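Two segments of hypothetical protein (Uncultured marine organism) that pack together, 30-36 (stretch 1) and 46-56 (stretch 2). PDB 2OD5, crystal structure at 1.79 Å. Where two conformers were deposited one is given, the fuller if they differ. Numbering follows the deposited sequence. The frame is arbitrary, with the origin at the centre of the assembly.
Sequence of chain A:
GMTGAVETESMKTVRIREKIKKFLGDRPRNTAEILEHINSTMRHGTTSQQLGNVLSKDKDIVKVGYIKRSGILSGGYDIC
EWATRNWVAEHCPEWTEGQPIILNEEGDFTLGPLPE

Stretch 1 (30-36) NTAEILE
Stretch 2 (46-56) TTSQQLGNVLS

Each stretch contains the start of a helix that continues later in the chain. Stretch 1 begins with N30 (phi/psi -89/165) and is helical from T31 to E36, with phi/psi near -62/-42. Stretch 2 runs extended through T46 (-144/-175) and T47 (-115/164), then is helical from S48 to S56, near -63/-42. The helix axes approach to 10.3 Å, and their N-to-C directions differ by 105°. Two CA pairs give the register. L35 CA lies 6.6 Å from S48 CA. T31 CA lies 7.4 Å from G52 CA.

L35 covers the most surface. Its CB points toward stretch 2, with chi1 t (-172°) and chi2 p (64°). The side chain reaches the first turn of the second helix and the residues before it. L35 CD1 lies 3.6 Å from T46 CG2, a contact between methyls; T46 has chi1 t (-168°). L35 CD2 lies 3.9 Å from S48 CB.

L51 answers from the other helix, also t and p (174°, 61°). Its CD2 makes the closest approaches. L51 CD2 sits 3.8 Å from L35 CB, 3.9 Å from I34 CG2 and 3.9 Å from T31 CG2. It also rests against backbone, with L51 CD2 3.5 Å from L35 N and 3.6 Å from T31 O. Those two backbone atoms are already paired in the helix, L35 N donating to T31 O at 2.9 Å.

T31 is m (-56°). I34 is m, t and extends its CD1 to 4.2 Å from L55 CD1; L55 is m, t as well. No hydrogen bond crosses between the stretches, so the contact rests on apolar packing that buries 341 Å².

Each helix start is capped within its own stretch. N30 OD1 (chi1 p) accepts from E33 N at 2.9 Å, and N30 N donates to E33 OE1 at 3.0 Å. T47 OG1 (chi1 p) accepts from Q50 N at 3.1 Å.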

# COMPACT_ATOMS: atom_id res chain seq x y z
N ASN A 30 -1.11 4.59 4.88
CA ASN A 30 0.03 3.76 5.25
C ASN A 30 -0.30 2.27 5.14
O ASN A 30 -1.47 1.88 4.97
CB ASN A 30 0.60 4.16 6.64
CG ASN A 30 -0.29 3.79 7.78
OD1 ASN A 30 -0.81 2.67 7.86
ND2 ASN A 30 -0.46 4.72 8.71
N THR A 31 0.73 1.44 5.15
CA THR A 31 0.57 0.02 4.88
C THR A 31 -0.41 -0.66 5.84
O THR A 31 -1.19 -1.53 5.44
CB THR A 31 1.92 -0.75 4.94
OG1 THR A 31 2.88 -0.16 4.05
CG2 THR A 31 1.73 -2.23 4.52
N ALA A 32 -0.37 -0.24 7.10
CA ALA A 32 -1.27 -0.78 8.13
C ALA A 32 -2.73 -0.48 7.85
O ALA A 32 -3.60 -1.34 8.02
CB ALA A 32 -0.86 -0.21 9.52
N GLU A 33 -3.02 0.77 7.49
CA GLU A 33 -4.37 1.15 7.10
C GLU A 33 -4.84 0.37 5.87
O GLU A 33 -6.00 -0.06 5.79
CB GLU A 33 -4.43 2.64 6.79
CG GLU A 33 -4.12 3.57 7.93
CD GLU A 33 -4.19 5.02 7.45
OE1 GLU A 33 -3.25 5.48 6.71
OE2 GLU A 33 -5.22 5.67 7.75
N ILE A 34 -3.96 0.19 4.89
CA ILE A 34 -4.30 -0.54 3.68
C ILE A 34 -4.60 -2.00 4.01
O ILE A 34 -5.63 -2.53 3.59
CB ILE A 34 -3.17 -0.45 2.61
CG1 ILE A 34 -2.94 1.03 2.19
CG2 ILE A 34 -3.55 -1.26 1.36
CD1 ILE A 34 -1.66 1.23 1.37
N LEU A 35 -3.76 -2.60 4.82
CA LEU A 35 -3.96 -3.98 5.24
C LEU A 35 -5.27 -4.13 5.98
O LEU A 35 -6.02 -5.07 5.73
CB LEU A 35 -2.82 -4.44 6.16
CG LEU A 35 -2.84 -5.96 6.49
CD1 LEU A 35 -2.63 -6.81 5.22
CD2 LEU A 35 -1.77 -6.26 7.53
N GLU A 36 -5.57 -3.23 6.91
CA GLU A 36 -6.80 -3.35 7.66
C GLU A 36 -8.01 -3.24 6.72
O GLU A 36 -8.98 -4.00 6.84
CB GLU A 36 -6.88 -2.31 8.80
CG GLU A 36 -8.16 -2.48 9.64
CD GLU A 36 -8.25 -1.57 10.88
OE1 GLU A 36 -7.43 -0.65 11.02
OE2 GLU A 36 -9.19 -1.78 11.68
N THR A 46 -4.77 -10.97 3.24
CA THR A 46 -3.34 -11.09 3.03
C THR A 46 -2.57 -10.77 4.31
O THR A 46 -3.16 -10.59 5.38
CB THR A 46 -2.92 -10.18 1.83
OG1 THR A 46 -1.59 -10.48 1.40
CG2 THR A 46 -3.09 -8.71 2.15
N THR A 47 -1.24 -10.75 4.19
CA THR A 47 -0.36 -10.46 5.31
C THR A 47 0.38 -9.17 5.02
O THR A 47 0.43 -8.72 3.87
CB THR A 47 0.70 -11.57 5.48
OG1 THR A 47 1.54 -11.63 4.33
CG2 THR A 47 0.05 -12.94 5.71
N SER A 48 0.98 -8.57 6.05
CA SER A 48 1.68 -7.30 5.81
C SER A 48 2.87 -7.54 4.88
O SER A 48 3.17 -6.70 4.02
CB SER A 48 2.12 -6.66 7.13
OG SER A 48 2.84 -7.59 7.90
N GLN A 49 3.51 -8.70 4.98
CA GLN A 49 4.66 -9.00 4.10
C GLN A 49 4.22 -9.12 2.64
O GLN A 49 4.80 -8.51 1.75
CB GLN A 49 5.35 -10.29 4.54
CG GLN A 49 6.61 -10.61 3.73
CD GLN A 49 7.43 -11.73 4.35
OE1 GLN A 49 6.89 -12.69 4.89
NE2 GLN A 49 8.75 -11.61 4.26
N GLN A 50 3.18 -9.90 2.41
CA GLN A 50 2.66 -10.06 1.05
C GLN A 50 2.15 -8.74 0.49
O GLN A 50 2.37 -8.44 -0.68
CB GLN A 50 1.56 -11.13 1.02
CG GLN A 50 2.08 -12.56 1.19
CD GLN A 50 0.97 -13.58 1.40
OE1 GLN A 50 0.26 -13.55 2.40
NE2 GLN A 50 0.83 -14.49 0.44
N LEU A 51 1.49 -7.95 1.32
CA LEU A 51 0.93 -6.66 0.85
C LEU A 51 2.06 -5.72 0.42
O LEU A 51 1.98 -5.03 -0.62
CB LEU A 51 0.07 -6.02 1.92
CG LEU A 51 -0.46 -4.60 1.61
CD1 LEU A 51 -1.33 -4.63 0.35
CD2 LEU A 51 -1.23 -4.01 2.79
N GLY A 52 3.15 -5.70 1.17
CA GLY A 52 4.30 -4.88 0.79
C GLY A 52 4.81 -5.24 -0.59
O GLY A 52 5.15 -4.35 -1.38
N ASN A 53 4.87 -6.54 -0.89
CA ASN A 53 5.27 -7.00 -2.21
C ASN A 53 4.30 -6.54 -3.30
O ASN A 53 4.72 -6.05 -4.36
CB ASN A 53 5.41 -8.52 -2.24
CG ASN A 53 6.60 -9.00 -1.41
OD1 ASN A 53 7.54 -8.24 -1.17
ND2 ASN A 53 6.55 -10.27 -0.96
N VAL A 54 3.01 -6.69 -3.04
CA VAL A 54 1.99 -6.30 -3.99
C VAL A 54 2.08 -4.81 -4.28
O VAL A 54 2.00 -4.38 -5.44
CB VAL A 54 0.57 -6.61 -3.46
CG1 VAL A 54 -0.51 -5.94 -4.35
CG2 VAL A 54 0.37 -8.13 -3.35
N LEU A 55 2.24 -4.02 -3.24
CA LEU A 55 2.30 -2.56 -3.40
C LEU A 55 3.52 -2.15 -4.19
O LEU A 55 3.44 -1.26 -5.05
CB LEU A 55 2.31 -1.88 -2.01
CG LEU A 55 1.02 -1.94 -1.19
CD1 LEU A 55 1.29 -1.48 0.28
CD2 LEU A 55 -0.07 -1.12 -1.81
N SER A 56 4.66 -2.78 -3.91
CA SER A 56 5.92 -2.48 -4.64
C SER A 56 5.85 -2.87 -6.09
O SER A 56 6.32 -2.12 -6.98
CB SER A 56 7.10 -3.22 -4.00
OG SER A 56 7.35 -2.68 -2.73